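Local coordinates for protein 3'-5'-exonuclease (Saccharomyces cerevisiae, PDB 3E2V) that probably cuts double-stranded DNA as a magnesium-dependent TatD-type nuclease with both endonuclease and 3'-to-5' exonuclease activity, at residues L287-L300 / V372-T384. Numbering follows the deposited sequence.
Sequences LAVVKQIPTERLLL and VKDVDLATLIDTT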
loop_
_atom_site.group_PDB
_atom_site.type_symbol
_atom_site.label_atom_id
_atom_site.label_comp_id
_atom_site.label_asym_id
_atom_site.label_seq_id
_atom_site.Cartn_x
_atom_site.Cartn_y
_atom_site.Cartn_z
ATOM N N LEU A 287 19.784 1.056 -0.271
ATOM C CA LEU A 287 20.113 0.177 -1.382
ATOM C C LEU A 287 20.727 -1.136 -0.893
ATOM O O LEU A 287 20.411 -2.198 -1.425
ATOM C CB LEU A 287 21.051 0.874 -2.386
ATOM C CG LEU A 287 20.587 2.202 -2.997
ATOM C CD1 LEU A 287 21.655 2.669 -3.989
ATOM C CD2 LEU A 287 19.225 2.070 -3.680
ATOM N N ALA A 288 21.577 -1.051 0.130
ATOM C CA ALA A 288 22.222 -2.236 0.716
ATOM C C ALA A 288 21.192 -3.169 1.327
ATOM O O ALA A 288 21.332 -4.394 1.272
ATOM C CB ALA A 288 23.241 -1.820 1.766
ATOM N N VAL A 289 20.166 -2.580 1.923
ATOM C CA VAL A 289 19.099 -3.368 2.526
ATOM C C VAL A 289 18.283 -4.034 1.421
ATOM O O VAL A 289 18.022 -5.235 1.486
ATOM C CB VAL A 289 18.204 -2.509 3.448
ATOM C CG1 VAL A 289 17.050 -3.342 3.987
ATOM C CG2 VAL A 289 19.008 -1.951 4.619
ATOM N N VAL A 290 17.894 -3.275 0.395
ATOM C CA VAL A 290 17.149 -3.837 -0.742
ATOM C C VAL A 290 17.886 -5.012 -1.401
ATOM O O VAL A 290 17.253 -6.003 -1.796
ATOM C CB VAL A 290 16.769 -2.717 -1.751
ATOM C CG1 VAL A 290 16.338 -3.272 -3.095
ATOM C CG2 VAL A 290 15.668 -1.873 -1.151
ATOM N N LYS A 291 19.213 -4.930 -1.477
ATOM C CA LYS A 291 20.004 -6.001 -2.096
ATOM C C LYS A 291 19.798 -7.328 -1.360
ATOM O O LYS A 291 19.905 -8.389 -1.977
ATOM C CB LYS A 291 21.491 -5.632 -2.141
ATOM C CG LYS A 291 22.319 -6.545 -3.035
ATOM C CD LYS A 291 23.716 -5.992 -3.247
ATOM C CE LYS A 291 24.551 -6.930 -4.095
ATOM N NZ LYS A 291 25.967 -6.456 -4.192
ATOM N N GLN A 292 19.482 -7.251 -0.062
ATOM C CA GLN A 292 19.297 -8.441 0.781
ATOM C C GLN A 292 17.892 -9.036 0.743
ATOM O O GLN A 292 17.658 -10.118 1.295
ATOM C CB GLN A 292 19.678 -8.145 2.232
ATOM C CG GLN A 292 21.151 -7.750 2.412
ATOM C CD GLN A 292 21.439 -7.182 3.781
ATOM O OE1 GLN A 292 20.648 -6.412 4.328
ATOM N NE2 GLN A 292 22.595 -7.539 4.338
ATOM N N ILE A 293 16.948 -8.343 0.112
ATOM C CA ILE A 293 15.599 -8.905 -0.020
ATOM C C ILE A 293 15.612 -10.043 -1.053
ATOM O O ILE A 293 15.997 -9.824 -2.202
ATOM C CB ILE A 293 14.574 -7.853 -0.497
ATOM C CG1 ILE A 293 14.542 -6.632 0.434
ATOM C CG2 ILE A 293 13.174 -8.494 -0.580
ATOM C CD1 ILE A 293 13.823 -5.409 -0.170
ATOM N N PRO A 294 15.182 -11.258 -0.669
ATOM C CA PRO A 294 15.131 -12.320 -1.693
ATOM C C PRO A 294 14.296 -11.873 -2.889
ATOM O O PRO A 294 13.186 -11.350 -2.724
ATOM C CB PRO A 294 14.455 -13.476 -0.963
ATOM C CG PRO A 294 14.845 -13.248 0.509
ATOM C CD PRO A 294 14.731 -11.743 0.652
ATOM N N THR A 295 14.837 -12.056 -4.092
ATOM C CA THR A 295 14.231 -11.453 -5.278
ATOM C C THR A 295 12.768 -11.858 -5.489
ATOM O O THR A 295 11.948 -11.021 -5.880
ATOM C CB THR A 295 15.111 -11.726 -6.514
ATOM O OG1 THR A 295 16.387 -11.117 -6.290
ATOM C CG2 THR A 295 14.478 -11.156 -7.792
ATOM N N GLU A 296 12.430 -13.116 -5.213
ATOM C CA GLU A 296 11.045 -13.563 -5.350
ATOM C C GLU A 296 10.116 -13.101 -4.219
ATOM O O GLU A 296 8.906 -13.360 -4.258
ATOM C CB GLU A 296 10.994 -15.088 -5.516
ATOM C CG GLU A 296 10.984 -15.884 -4.218
ATOM C CD GLU A 296 12.335 -16.043 -3.541
ATOM O OE1 GLU A 296 13.320 -15.395 -3.941
ATOM O OE2 GLU A 296 12.412 -16.866 -2.592
ATOM N N ARG A 297 10.680 -12.409 -3.229
ATOM C CA ARG A 297 9.865 -11.871 -2.146
ATOM C C ARG A 297 9.759 -10.354 -2.196
ATOM O O ARG A 297 9.212 -9.733 -1.284
ATOM C CB ARG A 297 10.393 -12.371 -0.806
ATOM C CG ARG A 297 10.196 -13.908 -0.694
ATOM C CD ARG A 297 10.824 -14.487 0.521
ATOM N NE ARG A 297 10.047 -14.113 1.692
ATOM C CZ ARG A 297 10.377 -14.409 2.939
ATOM N NH1 ARG A 297 11.492 -15.097 3.219
ATOM N NH2 ARG A 297 9.591 -14.001 3.914
ATOM N N LEU A 298 10.242 -9.778 -3.292
ATOM C CA LEU A 298 10.281 -8.326 -3.492
ATOM C C LEU A 298 9.143 -7.943 -4.422
ATOM O O LEU A 298 8.983 -8.535 -5.495
ATOM C CB LEU A 298 11.631 -7.956 -4.133
ATOM C CG LEU A 298 12.009 -6.473 -4.253
ATOM C CD1 LEU A 298 13.534 -6.399 -4.177
ATOM C CD2 LEU A 298 11.484 -5.825 -5.537
ATOM N N LEU A 299 8.353 -6.946 -4.016
ATOM C CA LEU A 299 7.294 -6.410 -4.873
ATOM C C LEU A 299 7.570 -4.951 -5.166
ATOM O O LEU A 299 8.159 -4.255 -4.344
ATOM C CB LEU A 299 5.925 -6.547 -4.198
ATOM C CG LEU A 299 5.604 -7.962 -3.710
ATOM C CD1 LEU A 299 4.256 -7.945 -3.019
ATOM C CD2 LEU A 299 5.620 -8.998 -4.851
ATOM N N LEU A 300 7.175 -4.496 -6.356
ATOM C CA LEU A 300 7.466 -3.123 -6.776
ATOM C C LEU A 300 6.231 -2.246 -6.636
ATOM O O LEU A 300 5.092 -2.697 -6.833
ATOM C CB LEU A 300 7.917 -3.121 -8.241
ATOM C CG LEU A 300 9.195 -3.890 -8.560
ATOM C CD1 LEU A 300 9.420 -3.963 -10.080
ATOM C CD2 LEU A 300 10.343 -3.170 -7.886
ATOM N N VAL A 372 20.926 -2.519 -8.496
ATOM C CA VAL A 372 21.366 -2.760 -7.129
ATOM C C VAL A 372 21.616 -4.249 -6.872
ATOM O O VAL A 372 22.611 -4.620 -6.245
ATOM C CB VAL A 372 20.347 -2.194 -6.113
ATOM C CG1 VAL A 372 20.619 -2.708 -4.713
ATOM C CG2 VAL A 372 20.374 -0.673 -6.132
ATOM N N LYS A 373 20.719 -5.093 -7.366
ATOM C CA LYS A 373 20.808 -6.538 -7.122
ATOM C C LYS A 373 21.657 -7.285 -8.135
ATOM O O LYS A 373 21.899 -8.492 -7.967
ATOM C CB LYS A 373 19.411 -7.141 -7.139
ATOM C CG LYS A 373 18.596 -6.856 -5.925
ATOM C CD LYS A 373 17.258 -7.557 -6.075
ATOM C CE LYS A 373 16.733 -8.031 -4.751
ATOM N NZ LYS A 373 17.589 -9.072 -4.126
ATOM N N ASP A 374 22.079 -6.604 -9.194
ATOM C CA ASP A 374 22.805 -7.255 -10.288
ATOM C C ASP A 374 21.987 -8.444 -10.827
ATOM O O ASP A 374 22.483 -9.567 -10.989
ATOM C CB ASP A 374 24.209 -7.686 -9.829
ATOM C CG ASP A 374 25.092 -8.118 -10.985
ATOM O OD1 ASP A 374 24.854 -7.684 -12.140
ATOM O OD2 ASP A 374 26.029 -8.905 -10.729
ATOM N N VAL A 375 20.707 -8.179 -11.061
ATOM C CA VAL A 375 19.776 -9.116 -11.668
ATOM C C VAL A 375 19.378 -8.438 -12.952
ATOM O O VAL A 375 19.017 -7.258 -12.936
ATOM C CB VAL A 375 18.524 -9.339 -10.773
ATOM C CG1 VAL A 375 17.477 -10.205 -11.478
ATOM C CG2 VAL A 375 18.923 -9.967 -9.445
ATOM N N ASP A 376 19.496 -9.148 -14.066
ATOM C CA ASP A 376 19.012 -8.686 -15.360
ATOM C C ASP A 376 17.621 -8.028 -15.263
ATOM O O ASP A 376 16.707 -8.574 -14.635
ATOM C CB ASP A 376 18.961 -9.885 -16.311
ATOM C CG ASP A 376 18.319 -9.558 -17.624
ATOM O OD1 ASP A 376 18.944 -8.840 -18.432
ATOM O OD2 ASP A 376 17.183 -10.008 -17.855
ATOM N N LEU A 377 17.459 -6.868 -15.889
ATOM C CA LEU A 377 16.203 -6.100 -15.784
ATOM C C LEU A 377 14.950 -6.906 -16.174
ATOM O O LEU A 377 13.970 -6.952 -15.426
ATOM C CB LEU A 377 16.289 -4.800 -16.598
ATOM C CG LEU A 377 15.086 -3.866 -16.558
ATOM C CD1 LEU A 377 14.807 -3.388 -15.125
ATOM C CD2 LEU A 377 15.326 -2.664 -17.462
ATOM N N ALA A 378 14.974 -7.540 -17.342
ATOM C CA ALA A 378 13.816 -8.296 -17.808
ATOM C C ALA A 378 13.524 -9.461 -16.852
ATOM O O ALA A 378 12.352 -9.786 -16.596
ATOM C CB ALA A 378 14.041 -8.796 -19.253
ATOM N N THR A 379 14.589 -10.044 -16.307
ATOM C CA THR A 379 14.475 -11.149 -15.339
ATOM C C THR A 379 13.736 -10.695 -14.079
ATOM O O THR A 379 12.799 -11.367 -13.600
ATOM C CB THR A 379 15.876 -11.695 -14.953
ATOM O OG1 THR A 379 16.530 -12.171 -16.138
ATOM C CG2 THR A 379 15.772 -12.825 -13.934
ATOM N N LEU A 380 14.173 -9.555 -13.553
ATOM C CA LEU A 380 13.554 -8.983 -12.367
ATOM C C LEU A 380 12.087 -8.644 -12.620
ATOM O O LEU A 380 11.218 -8.974 -11.818
ATOM C CB LEU A 380 14.298 -7.721 -11.947
ATOM C CG LEU A 380 13.588 -7.023 -10.787
ATOM C CD1 LEU A 380 13.841 -7.830 -9.506
ATOM C CD2 LEU A 380 14.080 -5.595 -10.659
ATOM N N ILE A 381 11.811 -7.982 -13.735
ATOM C CA ILE A 381 10.447 -7.596 -14.088
ATOM C C ILE A 381 9.514 -8.807 -14.177
ATOM O O ILE A 381 8.409 -8.801 -13.637
ATOM C CB ILE A 381 10.418 -6.707 -15.356
ATOM C CG1 ILE A 381 11.071 -5.350 -15.034
ATOM C CG2 ILE A 381 8.998 -6.528 -15.847
ATOM C CD1 ILE A 381 11.372 -4.526 -16.276
ATOM N N ASP A 382 9.988 -9.861 -14.850
ATOM C CA ASP A 382 9.255 -11.105 -14.953
ATOM C C ASP A 382 8.979 -11.756 -13.590
ATOM O O ASP A 382 7.830 -12.135 -13.305
ATOM C CB ASP A 382 10.016 -12.070 -15.868
ATOM C CG ASP A 382 9.348 -13.434 -15.958
ATOM O OD1 ASP A 382 8.347 -13.555 -16.696
ATOM O OD2 ASP A 382 9.800 -14.386 -15.266
ATOM N N THR A 383 10.003 -11.888 -12.754
ATOM C CA THR A 383 9.771 -12.489 -11.423
ATOM C C THR A 383 8.779 -11.656 -10.611
ATOM O O THR A 383 7.831 -12.206 -10.050
ATOM C CB THR A 383 11.087 -12.668 -10.649
ATOM O OG1 THR A 383 11.885 -13.681 -11.278
ATOM C CG2 THR A 383 10.856 -13.078 -9.198
ATOM N N THR A 384 8.976 -10.338 -10.560
ATOM C CA THR A 384 8.062 -9.482 -9.776
ATOM C C THR A 384 6.635 -9.472 -10.320
ATOM O O THR A 384 5.654 -9.459 -9.558
ATOM C CB THR A 384 8.619 -8.050 -9.649
ATOM O OG1 THR A 384 8.886 -7.500 -10.949
ATOM C CG2 THR A 384 9.901 -8.063 -8.846
#
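The turn between helix 284-291 and strand 298-300 is closed by the ammonium group of Lys373, an example of one lysine bridging two main-chain carbonyls and a side-chain hydroxyl across a turn. Lys373 NZ gives its short bond, 2.6 Å, to Ile293 O, 18° from the carbonyl plane and at a C=O...N angle of 159°. Lys291 O is held less directly at 3.2 Å, with Lys373 NZ well above its carbonyl plane, and Thr295 OG1 adds a weak third bond. Bends at chi3 and chi4 (-64°) turn Lys373 NZ into this group of oxygens, while Lys373 CE lies 3.6 Å from Leu298 CD1. Replacing Lys373 with methionine would probably leave the Ile293 and Lys291 carbonyls without this donor and free the turn to shift. In the TIM-barrel fold of TatD nucleases, this turn leads into the eighth strand of the parallel sheet, and the C-terminal helices 362-373 and 377-392 pack on its outside. Val372 CG1 sits 3.3 Å from Leu287 O, its CG2 against Leu287 CD2. Beyond the lysine, Thr295 CG2 meets Leu380 CD1 at 3.8 Å, and Thr384 lays CG2 against Leu298 O and OG1 3.7 Å from Leu300 CD1.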